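Local atomic coordinates of endo-1,4-b-d-mannanase (Trichoderma reesei, PDB entry 1QNR), a protein that hydrolyses internal beta-1,4-mannosidic linkages of mannans, as an endo-acting member of glycoside hydrolase family 5. Residues F58-T63 against P109-W114; Q73-T78 against N125-N130; Y147-V152 against S188-S193; R171-S176 against Y220-D225. All blocks are in the same frame, centred on the assembly; numbering follows the deposited sequence.

From the N terminus, F58-T63 opens interaction 1, and Q73-T78 opens interaction 2 before the first has closed at P109-W114; interaction 2 closes at N125-N130, so the two cross. Strands 60-61 and 73-74 join them side by side in a small sheet, with V61 O and L75 N as one link. Interactions 3 and 4 cross in the same way further on: Y147-V152, R171-S176, S188-S193, then Y220-D225. Interaction 1 ties the chain beyond adjacent barrel strands, interaction 2 fastens an outer loop to helix 119-127, interaction 3 joins two outer helices, and interaction 4 closes loops beside a bound mannose. F110 packs on V148 and V152, while N113 and W114 meet R171.

Interaction 1: residues F58-T63 against P109-W114; sequences FNDVNT and PFVNNW. With BMA (beta-D-mannopyranose), chain B.
The F58 ring lies over the backbone of V111 and N112, with N112 N 3.8 Å above its centre and V111 C nearer the rim on the same face. The segments lie at and beyond the ends of neighbouring parallel strands, 52-54 and 105-109, of the family 5 TIM barrel. CG of F58 stands between its own N and C (chi1 53°), and the ring reaches N112, whose CB is 3.6 Å from F58 CZ. P109 O comes in at the ring edge, 3.4 Å from F58 CD2. D60 works through water: its OD2 accepts from two of them, one also donating to F110 O and the other accepting from N112 N, while OD1 bonds Q73. Further on, W114 has N113 ND2 over one ring face and a bound mannose on the opposite one. An alanine in place of W114 would probably leave that sugar without its flat support and E169 without the NE1 donor. The nearest approach there is W114 CE2 to mannose C3, 3.6 Å.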
loop_
_atom_site.group_PDB
_atom_site.type_symbol
_atom_site.label_atom_id
_atom_site.label_comp_id
_atom_site.label_asym_id
_atom_site.label_seq_id
_atom_site.Cartn_x
_atom_site.Cartn_y
_atom_site.Cartn_z
ATOM N N PHE A 58 -1.612 10.386 -0.617
ATOM C CA PHE A 58 -1.190 11.522 0.166
ATOM C C PHE A 58 -0.031 12.257 -0.517
ATOM O O PHE A 58 0.717 11.688 -1.313
ATOM C CB PHE A 58 -0.675 11.057 1.598
ATOM C CG PHE A 58 0.408 9.967 1.541
ATOM C CD1 PHE A 58 1.771 10.341 1.344
ATOM C CD2 PHE A 58 0.091 8.624 1.639
ATOM C CE1 PHE A 58 2.733 9.337 1.259
ATOM C CE2 PHE A 58 1.067 7.611 1.583
ATOM C CZ PHE A 58 2.396 7.983 1.384
ATOM N N ASN A 59 0.053 13.566 -0.143
ATOM C CA ASN A 59 1.232 14.386 -0.511
ATOM C C ASN A 59 1.103 15.641 0.362
ATOM O O ASN A 59 0.416 16.641 0.066
ATOM C CB ASN A 59 1.228 14.701 -2.048
ATOM C CG ASN A 59 2.537 15.335 -2.485
ATOM O OD1 ASN A 59 3.146 16.099 -1.733
ATOM N ND2 ASN A 59 3.026 15.078 -3.717
ATOM N N ASP A 60 1.669 15.537 1.574
ATOM C CA ASP A 60 1.520 16.509 2.659
ATOM C C ASP A 60 2.687 17.473 2.736
ATOM O O ASP A 60 3.858 17.043 2.638
ATOM C CB ASP A 60 1.443 15.734 4.014
ATOM C CG ASP A 60 0.180 14.893 4.108
ATOM O OD1 ASP A 60 -0.930 15.518 3.865
ATOM O OD2 ASP A 60 0.207 13.663 4.439
ATOM N N VAL A 61 2.366 18.743 2.914
ATOM C CA VAL A 61 3.378 19.826 3.003
ATOM C C VAL A 61 3.017 20.752 4.177
ATOM O O VAL A 61 1.885 20.778 4.639
ATOM C CB VAL A 61 3.434 20.663 1.697
ATOM C CG1 VAL A 61 3.805 19.819 0.470
ATOM C CG2 VAL A 61 2.127 21.441 1.458
ATOM N N ASN A 62 4.043 21.469 4.638
ATOM C CA ASN A 62 3.811 22.520 5.669
ATOM C C ASN A 62 3.884 23.911 5.048
ATOM O O ASN A 62 3.279 24.850 5.582
ATOM C CB ASN A 62 4.823 22.407 6.810
ATOM C CG ASN A 62 4.620 21.132 7.608
ATOM O OD1 ASN A 62 5.531 20.284 7.691
ATOM N ND2 ASN A 62 3.446 20.909 8.212
ATOM N N THR A 63 4.519 24.031 3.868
ATOM C CA THR A 63 4.530 25.329 3.166
ATOM C C THR A 63 4.073 24.971 1.735
ATOM O O THR A 63 4.562 23.954 1.259
ATOM C CB THR A 63 5.908 25.979 3.153
ATOM O OG1 THR A 63 6.770 25.343 2.172
ATOM C CG2 THR A 63 6.824 25.814 4.368
ATOM N N PRO A 109 -3.256 4.190 0.308
ATOM C CA PRO A 109 -3.029 4.607 1.709
ATOM C C PRO A 109 -3.170 6.116 1.879
ATOM O O PRO A 109 -2.830 6.918 0.993
ATOM C CB PRO A 109 -1.548 4.140 2.015
ATOM C CG PRO A 109 -0.917 4.224 0.626
ATOM C CD PRO A 109 -1.993 3.771 -0.357
ATOM N N PHE A 110 -3.622 6.550 3.102
ATOM C CA PHE A 110 -3.937 7.945 3.397
ATOM C C PHE A 110 -2.836 8.789 4.028
ATOM O O PHE A 110 -2.978 10.026 3.964
ATOM C CB PHE A 110 -5.194 8.043 4.323
ATOM C CG PHE A 110 -6.433 7.339 3.815
ATOM C CD1 PHE A 110 -7.037 7.752 2.616
ATOM C CD2 PHE A 110 -7.001 6.301 4.554
ATOM C CE1 PHE A 110 -8.198 7.132 2.174
ATOM C CE2 PHE A 110 -8.168 5.672 4.078
ATOM C CZ PHE A 110 -8.781 6.089 2.900
ATOM N N VAL A 111 -1.814 8.166 4.603
ATOM C CA VAL A 111 -0.702 8.915 5.257
ATOM C C VAL A 111 0.537 7.995 5.193
ATOM O O VAL A 111 0.430 6.754 5.133
ATOM C CB VAL A 111 -1.051 9.288 6.723
ATOM C CG1 VAL A 111 -1.199 8.058 7.618
ATOM C CG2 VAL A 111 -0.064 10.315 7.315
ATOM N N ASN A 112 1.716 8.621 5.268
ATOM C CA ASN A 112 2.985 7.847 5.349
ATOM C C ASN A 112 3.487 7.823 6.819
ATOM O O ASN A 112 3.476 8.889 7.479
ATOM C CB ASN A 112 4.056 8.547 4.502
ATOM C CG ASN A 112 5.178 7.571 4.085
ATOM O OD1 ASN A 112 5.269 6.415 4.504
ATOM N ND2 ASN A 112 6.038 8.028 3.169
ATOM N N ASN A 113 3.977 6.635 7.269
ATOM C CA ASN A 113 4.676 6.638 8.567
ATOM C C ASN A 113 5.953 7.475 8.442
ATOM O O ASN A 113 6.341 8.215 9.371
ATOM C CB ASN A 113 5.053 5.196 8.954
ATOM C CG ASN A 113 5.670 5.124 10.346
ATOM O OD1 ASN A 113 4.923 5.284 11.330
ATOM N ND2 ASN A 113 6.961 4.830 10.491
ATOM N N TRP A 114 6.602 7.386 7.291
ATOM C CA TRP A 114 7.891 8.051 7.048
ATOM C C TRP A 114 7.762 9.433 6.464
ATOM O O TRP A 114 6.653 9.835 6.036
ATOM C CB TRP A 114 8.743 7.137 6.081
ATOM C CG TRP A 114 8.798 5.720 6.575
ATOM C CD1 TRP A 114 8.150 4.627 6.010
ATOM C CD2 TRP A 114 9.454 5.213 7.745
ATOM N NE1 TRP A 114 8.368 3.484 6.754
ATOM C CE2 TRP A 114 9.168 3.819 7.824
ATOM C CE3 TRP A 114 10.178 5.800 8.800
ATOM C CZ2 TRP A 114 9.658 3.009 8.858
ATOM C CZ3 TRP A 114 10.690 4.994 9.811
ATOM C CH2 TRP A 114 10.402 3.601 9.842
HETATM C C1 BMA B . 12.807 1.848 7.300
HETATM C C2 BMA B . 12.951 3.068 6.357
HETATM C C3 BMA B . 11.735 3.169 5.432
HETATM C C4 BMA B . 11.448 1.824 4.777
HETATM C C5 BMA B . 11.379 0.667 5.776
HETATM C C6 BMA B . 11.433 -0.729 5.056
HETATM O O2 BMA B . 14.129 2.940 5.549
HETATM O O3 BMA B . 11.861 4.171 4.460
HETATM O O4 BMA B . 10.219 1.961 4.048
HETATM O O5 BMA B . 12.658 0.619 6.520
HETATM O O6 BMA B . 11.187 -1.602 6.164
HETATM O O HOH W 1 1.852 11.548 4.395
HETATM O O HOH W 2 -2.171 12.510 5.309
#

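Interaction 2: residues Q73-T78 against N125-N130; sequences QKLSAT and NAFGGN. With NAG (2-acetamido-2-deoxy-beta-D-glucopyranose), chain F.
L75 is the first residue of 73-78 to meet the end of helix 119-127, and it does so twice. Its CB faces the A126 methyl, CB to CB 4.0 Å. CG lies beside the backbone N, anti to the carbonyl carbon (chi1 -64°), and from there the CD2 branch comes in at the edge of the F127 ring, 4.1 Å from CE2; the two side chains cross at about a right angle. At S76 the backbone makes the contact. S76 N is 3.7 Å from A126 CB, a methyl that also sits over the centre of the F127 ring, and S76 O approaches F127 CE1 at 3.8 Å. The S76 side chain turns back on its own segment, where OG accepts from T78 N in an ST turn. A77 then sets its CB 3.6 Å from A126 O. On the other segment the helix ends at F127, G128 leaves it with positive phi, and the chain runs on to N130, whose ND2 carries an N-linked N-acetylglucosamine while OD1 bonds T132 OG1. The contact fastens a surface loop to the barrel's periphery: strand 73-74 lies between strands 60-61 and 81-82, L75 also touches A122 and Y123 of helix 119-127, and F127 packs on A139 and A140 of helix 138-155.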
loop_
_atom_site.group_PDB
_atom_site.type_symbol
_atom_site.label_atom_id
_atom_site.label_comp_id
_atom_site.label_asym_id
_atom_site.label_seq_id
_atom_site.Cartn_x
_atom_site.Cartn_y
_atom_site.Cartn_z
ATOM N N GLN A 73 -2.303 18.275 0.493
ATOM C CA GLN A 73 -2.775 18.892 1.757
ATOM C C GLN A 73 -1.642 19.728 2.369
ATOM O O GLN A 73 -0.481 19.240 2.410
ATOM C CB GLN A 73 -3.200 17.723 2.703
ATOM C CG GLN A 73 -3.690 18.245 4.081
ATOM C CD GLN A 73 -4.234 17.168 4.967
ATOM O OE1 GLN A 73 -5.300 17.261 5.619
ATOM N NE2 GLN A 73 -3.514 16.010 5.151
ATOM N N LYS A 74 -2.017 20.938 2.878
ATOM C CA LYS A 74 -1.058 21.794 3.610
ATOM C C LYS A 74 -1.497 21.770 5.074
ATOM O O LYS A 74 -2.663 22.071 5.392
ATOM C CB LYS A 74 -1.126 23.222 3.036
ATOM C CG LYS A 74 -0.268 24.151 3.952
ATOM C CD LYS A 74 -0.243 25.604 3.454
ATOM C CE LYS A 74 0.357 26.478 4.568
ATOM N NZ LYS A 74 0.189 27.951 4.287
ATOM N N LEU A 75 -0.588 21.365 5.948
ATOM C CA LEU A 75 -0.830 21.205 7.380
ATOM C C LEU A 75 -0.279 22.407 8.135
ATOM O O LEU A 75 0.910 22.647 8.044
ATOM C CB LEU A 75 -0.209 19.879 7.881
ATOM C CG LEU A 75 -0.909 18.653 7.209
ATOM C CD1 LEU A 75 -0.104 17.405 7.442
ATOM C CD2 LEU A 75 -2.353 18.529 7.713
ATOM N N SER A 76 -1.155 23.110 8.855
ATOM C CA SER A 76 -0.715 24.325 9.593
ATOM C C SER A 76 -1.528 24.396 10.898
ATOM O O SER A 76 -2.761 24.208 10.931
ATOM C CB SER A 76 -1.137 25.506 8.655
ATOM O OG SER A 76 -1.125 26.712 9.345
ATOM N N ALA A 77 -0.840 24.998 11.906
ATOM C CA ALA A 77 -1.484 25.252 13.203
ATOM C C ALA A 77 -2.618 26.270 13.096
ATOM O O ALA A 77 -3.463 26.268 14.013
ATOM C CB ALA A 77 -0.416 25.954 14.081
ATOM N N THR A 78 -2.634 27.116 12.082
ATOM C CA THR A 78 -3.698 28.127 11.989
ATOM C C THR A 78 -4.713 27.895 10.912
ATOM O O THR A 78 -5.447 28.798 10.530
ATOM C CB THR A 78 -3.074 29.528 11.861
ATOM O OG1 THR A 78 -2.312 29.635 10.649
ATOM C CG2 THR A 78 -2.208 29.802 13.091
ATOM N N ASN A 125 4.914 18.711 12.809
ATOM C CA ASN A 125 5.338 20.130 12.639
ATOM C C ASN A 125 4.146 21.091 12.852
ATOM O O ASN A 125 4.366 22.210 13.391
ATOM C CB ASN A 125 5.876 20.351 11.196
ATOM C CG ASN A 125 7.248 19.769 10.948
ATOM O OD1 ASN A 125 7.999 19.485 11.899
ATOM N ND2 ASN A 125 7.590 19.566 9.671
ATOM N N ALA A 126 2.929 20.721 12.424
ATOM C CA ALA A 126 1.793 21.610 12.542
ATOM C C ALA A 126 1.113 21.514 13.908
ATOM O O ALA A 126 0.606 22.546 14.390
ATOM C CB ALA A 126 0.712 21.247 11.509
ATOM N N PHE A 127 0.986 20.326 14.502
ATOM C CA PHE A 127 0.139 20.082 15.674
ATOM C C PHE A 127 0.917 19.654 16.880
ATOM O O PHE A 127 0.244 19.337 17.915
ATOM C CB PHE A 127 -0.926 19.011 15.263
ATOM C CG PHE A 127 -1.721 19.403 14.023
ATOM C CD1 PHE A 127 -2.431 20.581 13.936
ATOM C CD2 PHE A 127 -1.695 18.547 12.908
ATOM C CE1 PHE A 127 -3.153 20.926 12.807
ATOM C CE2 PHE A 127 -2.370 18.903 11.762
ATOM C CZ PHE A 127 -3.085 20.089 11.703
ATOM N N GLY A 128 2.247 19.656 16.855
ATOM C CA GLY A 128 2.997 19.319 18.069
ATOM C C GLY A 128 3.113 17.880 18.457
ATOM O O GLY A 128 2.817 16.982 17.626
ATOM N N GLY A 129 3.586 17.649 19.693
ATOM C CA GLY A 129 3.833 16.230 20.079
ATOM C C GLY A 129 5.041 15.644 19.307
ATOM O O GLY A 129 6.005 16.299 18.873
ATOM N N ASN A 130 4.930 14.285 19.149
ATOM C CA ASN A 130 5.983 13.591 18.380
ATOM C C ASN A 130 5.409 12.426 17.589
ATOM O O ASN A 130 4.188 12.249 17.524
ATOM C CB ASN A 130 7.185 13.226 19.312
ATOM C CG ASN A 130 6.720 12.200 20.283
ATOM O OD1 ASN A 130 5.857 11.386 20.230
ATOM N ND2 ASN A 130 7.469 12.140 21.472
HETATM C C1 NAG F . 7.413 11.276 22.775
HETATM C C2 NAG F . 8.693 10.801 23.434
HETATM C C3 NAG F . 8.241 9.846 24.516
HETATM C C4 NAG F . 7.306 10.668 25.425
HETATM C C5 NAG F . 6.041 11.142 24.641
HETATM C C6 NAG F . 5.111 11.921 25.559
HETATM C C7 NAG F . 10.840 10.669 22.183
HETATM C C8 NAG F . 11.615 9.907 21.169
HETATM N N2 NAG F . 9.549 10.266 22.358
HETATM O O3 NAG F . 9.416 9.474 25.252
HETATM O O4 NAG F . 6.853 9.915 26.554
HETATM O O5 NAG F . 6.540 12.010 23.627
HETATM O O6 NAG F . 5.770 13.030 26.098
HETATM O O7 NAG F . 11.305 11.548 22.790
#

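Interaction 3: residues Y147-V152 against S188-S193; sequences YVQAVV and SQYVKS
Two neighbouring outer helices of the TIM barrel meet here, V148 and V152 of 138-155 packing against V191 of 178-194. The segment axes pass 10.6 Å apart and run in broadly the same direction, with a signed crossing angle of -37°. V191 divides its two methyls between valines one helical turn apart: CG2 lies 4.0 Å from V148 CG1, and CG1 lies 4.4 Å from V152 CG2. The V148 and V191 side chains cross at about a right angle, methyl branch against methyl branch. V148 CG1 also touches Y190, 4.3 Å from CE2 and oblique to the ring. Y190 has CG anti to its backbone N (chi1 178°), and the ring extends across to the first helix, where OH lies 3.5 Å from Q149 CB. Q149 bends at chi2, and its amide leads away, its plane 51° from that of the Y190 ring. Within the second helix, S193 OG donates to the Y190 carbonyl O in the carbonyl plane, on a lone pair, at 2.7 Å. On the barrel side W164 of strand 161-165 is touched by V152 and V191; L194, one residue past the second segment, packs on Q149 and V152. Along the chain strand 161-165 follows helix 138-155 and precedes helix 178-194, the successive beta-alpha units of a TIM barrel, with neighbouring helices packed side by side around the parallel strands.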
loop_
_atom_site.group_PDB
_atom_site.type_symbol
_atom_site.label_atom_id
_atom_site.label_comp_id
_atom_site.label_asym_id
_atom_site.label_seq_id
_atom_site.Cartn_x
_atom_site.Cartn_y
_atom_site.Cartn_z
ATOM N N TYR A 147 -9.022 14.678 5.998
ATOM C CA TYR A 147 -8.386 14.280 4.700
ATOM C C TYR A 147 -8.862 12.930 4.230
ATOM O O TYR A 147 -9.201 12.796 3.034
ATOM C CB TYR A 147 -6.806 14.278 4.930
ATOM C CG TYR A 147 -6.128 13.990 3.595
ATOM C CD1 TYR A 147 -6.169 14.980 2.584
ATOM C CD2 TYR A 147 -5.506 12.773 3.340
ATOM C CE1 TYR A 147 -5.620 14.733 1.333
ATOM C CE2 TYR A 147 -4.945 12.524 2.074
ATOM C CZ TYR A 147 -5.065 13.473 1.095
ATOM O OH TYR A 147 -4.522 13.220 -0.201
ATOM N N VAL A 148 -9.015 11.941 5.090
ATOM C CA VAL A 148 -9.655 10.657 4.746
ATOM C C VAL A 148 -11.016 10.927 4.095
ATOM O O VAL A 148 -11.361 10.297 3.057
ATOM C CB VAL A 148 -9.776 9.744 5.991
ATOM C CG1 VAL A 148 -10.633 8.507 5.698
ATOM C CG2 VAL A 148 -8.403 9.290 6.501
ATOM N N GLN A 149 -11.859 11.753 4.768
ATOM C CA GLN A 149 -13.172 11.994 4.095
ATOM C C GLN A 149 -13.030 12.613 2.716
ATOM O O GLN A 149 -13.860 12.245 1.804
ATOM C CB GLN A 149 -14.049 12.867 5.053
ATOM C CG GLN A 149 -15.488 13.009 4.545
ATOM C CD GLN A 149 -15.812 14.033 3.508
ATOM O OE1 GLN A 149 -15.121 15.036 3.255
ATOM N NE2 GLN A 149 -16.956 13.873 2.810
ATOM N N ALA A 150 -12.102 13.542 2.565
ATOM C CA ALA A 150 -11.959 14.198 1.229
ATOM C C ALA A 150 -11.519 13.209 0.166
ATOM O O ALA A 150 -11.950 13.372 -0.996
ATOM C CB ALA A 150 -10.945 15.337 1.357
ATOM N N VAL A 151 -10.692 12.187 0.517
ATOM C CA VAL A 151 -10.295 11.231 -0.526
ATOM C C VAL A 151 -11.349 10.176 -0.752
ATOM O O VAL A 151 -11.820 9.946 -1.906
ATOM C CB VAL A 151 -8.959 10.543 -0.111
ATOM C CG1 VAL A 151 -8.571 9.399 -1.107
ATOM C CG2 VAL A 151 -7.808 11.595 -0.073
ATOM N N VAL A 152 -11.885 9.571 0.327
ATOM C CA VAL A 152 -12.880 8.499 0.214
ATOM C C VAL A 152 -14.130 8.994 -0.513
ATOM O O VAL A 152 -14.670 8.257 -1.387
ATOM C CB VAL A 152 -13.264 7.861 1.553
ATOM C CG1 VAL A 152 -14.438 6.906 1.401
ATOM C CG2 VAL A 152 -12.068 7.121 2.173
ATOM N N SER A 188 -10.652 2.525 11.017
ATOM C CA SER A 188 -11.311 1.630 9.997
ATOM C C SER A 188 -12.822 1.687 10.173
ATOM O O SER A 188 -13.528 1.590 9.181
ATOM C CB SER A 188 -10.762 0.206 10.053
ATOM O OG SER A 188 -10.928 -0.435 11.369
ATOM N N GLN A 189 -13.357 1.744 11.409
ATOM C CA GLN A 189 -14.808 1.983 11.576
ATOM C C GLN A 189 -15.233 3.273 10.915
ATOM O O GLN A 189 -16.316 3.310 10.233
ATOM C CB GLN A 189 -15.209 2.031 13.089
ATOM C CG GLN A 189 -15.181 0.699 13.797
ATOM C CD GLN A 189 -15.412 0.848 15.312
ATOM O OE1 GLN A 189 -15.834 1.924 15.787
ATOM N NE2 GLN A 189 -15.180 -0.230 16.018
ATOM N N TYR A 190 -14.453 4.361 11.002
ATOM C CA TYR A 190 -14.808 5.625 10.318
ATOM C C TYR A 190 -14.820 5.457 8.821
ATOM O O TYR A 190 -15.764 5.930 8.122
ATOM C CB TYR A 190 -13.804 6.718 10.762
ATOM C CG TYR A 190 -14.024 8.067 10.098
ATOM C CD1 TYR A 190 -15.262 8.709 10.276
ATOM C CD2 TYR A 190 -13.103 8.728 9.291
ATOM C CE1 TYR A 190 -15.598 9.936 9.666
ATOM C CE2 TYR A 190 -13.348 9.974 8.717
ATOM C CZ TYR A 190 -14.615 10.518 8.888
ATOM O OH TYR A 190 -14.889 11.750 8.252
ATOM N N VAL A 191 -13.821 4.790 8.238
ATOM C CA VAL A 191 -13.819 4.584 6.771
ATOM C C VAL A 191 -15.050 3.787 6.348
ATOM O O VAL A 191 -15.728 4.177 5.348
ATOM C CB VAL A 191 -12.532 3.834 6.299
ATOM C CG1 VAL A 191 -12.547 3.560 4.774
ATOM C CG2 VAL A 191 -11.283 4.674 6.611
ATOM N N LYS A 192 -15.417 2.739 7.087
ATOM C CA LYS A 192 -16.626 1.952 6.751
ATOM C C LYS A 192 -17.897 2.795 6.848
ATOM O O LYS A 192 -18.901 2.538 6.110
ATOM C CB LYS A 192 -16.736 0.684 7.613
ATOM C CG LYS A 192 -15.599 -0.331 7.330
ATOM C CD LYS A 192 -15.769 -1.025 5.983
ATOM C CE LYS A 192 -14.932 -2.324 5.953
ATOM N NZ LYS A 192 -14.976 -3.039 4.638
ATOM N N SER A 193 -17.909 3.830 7.707
ATOM C CA SER A 193 -19.096 4.722 7.827
ATOM C C SER A 193 -19.230 5.665 6.648
ATOM O O SER A 193 -20.321 6.247 6.424
ATOM C CB SER A 193 -19.006 5.570 9.134
ATOM O OG SER A 193 -18.167 6.743 9.063
#

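Interaction 4: residues R171-S176 against Y220-D225; sequences RCNGCS and YGEGTD. With BMA (beta-D-mannopyranose), chain C.
E222 bends back toward R171 and N173, meeting both. Its CG is anti to the carbonyl carbon, and chi2 of -61° folds CD toward the other loop. N173, with CG anti to its backbone N, donates from ND2 to E222 OE1 (3.0 Å), a nearly straight bond in the amide plane that meets the carboxylate from above its plane. R171 is extended from CG to NE; E222 CG lies over one guanidinium face, and the salt bridge from R171 NH1 to E222 OE1 is long at 3.7 Å, with water 3 bridging the same two atoms. The guanidinium tip forks onto a mannose, NH1 and NH2 donating to O2 and NH2 also to O3, while E205 makes a salt bridge to NH2. E222 OE2 is hydrogen-bonded to Y216 OH. An alanine at E222 would probably leave N173 ND2 and Y216 OH without their carboxylate partners and R171 less firmly positioned toward the sugar. Backbone bonds join the loops, C172 N to E222 O at 2.8 Å and G174 N to G221 O at 2.9 Å. The C172-C175 disulfide braces a type II turn, and G223 CA sits 3.2 Å from C172 O, where a CB would clash. These loops follow strands 161-165 and 199-201; S176 OG caps D178 N entering helix 178-194, D225 OD1 caps K228 N of helix 226-230, and C172 and T224 pack on I180.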
loop_
_atom_site.group_PDB
_atom_site.type_symbol
_atom_site.label_atom_id
_atom_site.label_comp_id
_atom_site.label_asym_id
_atom_site.label_seq_id
_atom_site.Cartn_x
_atom_site.Cartn_y
_atom_site.Cartn_z
ATOM N N ARG A 171 4.021 2.583 12.328
ATOM C CA ARG A 171 4.786 2.047 13.457
ATOM C C ARG A 171 4.560 2.951 14.659
ATOM O O ARG A 171 4.204 4.140 14.509
ATOM C CB ARG A 171 6.309 1.988 13.209
ATOM C CG ARG A 171 6.738 1.060 12.037
ATOM C CD ARG A 171 8.290 1.118 12.034
ATOM N NE ARG A 171 8.843 0.220 11.019
ATOM C CZ ARG A 171 10.165 -0.074 10.926
ATOM N NH1 ARG A 171 11.028 0.498 11.776
ATOM N NH2 ARG A 171 10.540 -0.890 9.953
ATOM N N CYS A 172 4.847 2.419 15.845
ATOM C CA CYS A 172 4.809 3.264 17.069
ATOM C C CYS A 172 6.041 2.776 17.865
ATOM O O CYS A 172 5.889 1.793 18.642
ATOM C CB CYS A 172 3.434 3.164 17.743
ATOM S SG CYS A 172 3.116 4.434 19.074
ATOM N N ASN A 173 7.212 3.329 17.538
ATOM C CA ASN A 173 8.456 2.722 18.104
ATOM C C ASN A 173 8.456 2.717 19.647
ATOM O O ASN A 173 8.334 3.765 20.236
ATOM C CB ASN A 173 9.631 3.555 17.554
ATOM C CG ASN A 173 10.966 3.019 18.081
ATOM O OD1 ASN A 173 11.466 3.633 19.051
ATOM N ND2 ASN A 173 11.497 1.979 17.514
ATOM N N GLY A 174 8.700 1.525 20.220
ATOM C CA GLY A 174 8.688 1.389 21.699
ATOM C C GLY A 174 7.335 1.508 22.363
ATOM O O GLY A 174 7.288 1.379 23.609
ATOM N N CYS A 175 6.218 1.710 21.633
ATOM C CA CYS A 175 4.916 1.842 22.264
ATOM C C CYS A 175 4.314 0.504 22.615
ATOM O O CYS A 175 4.626 -0.584 22.081
ATOM C CB CYS A 175 3.910 2.483 21.253
ATOM S SG CYS A 175 4.489 4.054 20.541
ATOM N N SER A 176 3.342 0.566 23.574
ATOM C CA SER A 176 2.493 -0.612 23.750
ATOM C C SER A 176 1.841 -0.912 22.349
ATOM O O SER A 176 1.385 0.058 21.697
ATOM C CB SER A 176 1.364 -0.246 24.697
ATOM O OG SER A 176 0.286 -1.163 24.738
ATOM N N TYR A 220 8.632 -7.232 19.204
ATOM C CA TYR A 220 7.589 -6.234 19.451
ATOM C C TYR A 220 8.162 -4.882 19.800
ATOM O O TYR A 220 7.678 -4.172 20.719
ATOM C CB TYR A 220 6.618 -6.759 20.541
ATOM C CG TYR A 220 5.891 -8.009 20.090
ATOM C CD1 TYR A 220 4.766 -8.012 19.263
ATOM C CD2 TYR A 220 6.437 -9.279 20.408
ATOM C CE1 TYR A 220 4.106 -9.143 18.867
ATOM C CE2 TYR A 220 5.808 -10.445 19.972
ATOM C CZ TYR A 220 4.653 -10.374 19.197
ATOM O OH TYR A 220 3.978 -11.508 18.823
ATOM N N GLY A 221 9.194 -4.398 19.125
ATOM C CA GLY A 221 9.773 -3.112 19.372
ATOM C C GLY A 221 9.231 -1.940 18.540
ATOM O O GLY A 221 9.658 -0.804 18.740
ATOM N N GLU A 222 8.342 -2.256 17.563
ATOM C CA GLU A 222 7.825 -1.215 16.641
ATOM C C GLU A 222 6.355 -0.951 16.881
ATOM O O GLU A 222 5.713 -0.286 16.028
ATOM C CB GLU A 222 8.134 -1.571 15.169
ATOM C CG GLU A 222 9.650 -1.717 14.891
ATOM C CD GLU A 222 10.448 -0.455 15.160
ATOM O OE1 GLU A 222 9.909 0.673 15.266
ATOM O OE2 GLU A 222 11.710 -0.586 15.307
ATOM N N GLY A 223 5.812 -1.389 18.044
ATOM C CA GLY A 223 4.416 -1.041 18.340
ATOM C C GLY A 223 3.334 -1.842 17.627
ATOM O O GLY A 223 2.156 -1.425 17.727
ATOM N N THR A 224 3.715 -2.904 16.865
ATOM C CA THR A 224 2.635 -3.662 16.159
ATOM C C THR A 224 2.637 -5.125 16.530
ATOM O O THR A 224 3.716 -5.680 16.844
ATOM C CB THR A 224 2.775 -3.511 14.610
ATOM O OG1 THR A 224 4.062 -4.021 14.167
ATOM C CG2 THR A 224 2.712 -2.032 14.169
ATOM N N ASP A 225 1.425 -5.704 16.642
ATOM C CA ASP A 225 1.221 -7.130 16.927
ATOM C C ASP A 225 0.364 -7.641 15.754
ATOM O O ASP A 225 -0.824 -7.290 15.673
ATOM C CB ASP A 225 0.534 -7.264 18.301
ATOM C CG ASP A 225 0.309 -8.714 18.716
ATOM O OD1 ASP A 225 -0.042 -9.553 17.874
ATOM O OD2 ASP A 225 0.473 -9.063 19.928
HETATM C C1 BMA C . 15.559 -0.397 11.251
HETATM C C2 BMA C . 14.571 -1.158 10.341
HETATM C C3 BMA C . 14.389 -0.459 8.975
HETATM C C4 BMA C . 14.026 1.014 9.191
HETATM C C5 BMA C . 15.072 1.700 10.130
HETATM C C6 BMA C . 14.954 3.193 10.300
HETATM O O1 BMA C . 15.581 -1.014 12.538
HETATM O O2 BMA C . 13.298 -1.270 10.999
HETATM O O3 BMA C . 13.258 -1.116 8.344
HETATM O O4 BMA C . 14.025 1.766 8.002
HETATM O O5 BMA C . 15.009 0.965 11.405
HETATM O O6 BMA C . 13.952 3.672 11.190
HETATM O O HOH W 3 10.709 2.831 13.687
HETATM O O HOH W 4 6.979 -1.433 20.715
HETATM O O HOH W 5 1.165 0.797 19.016
#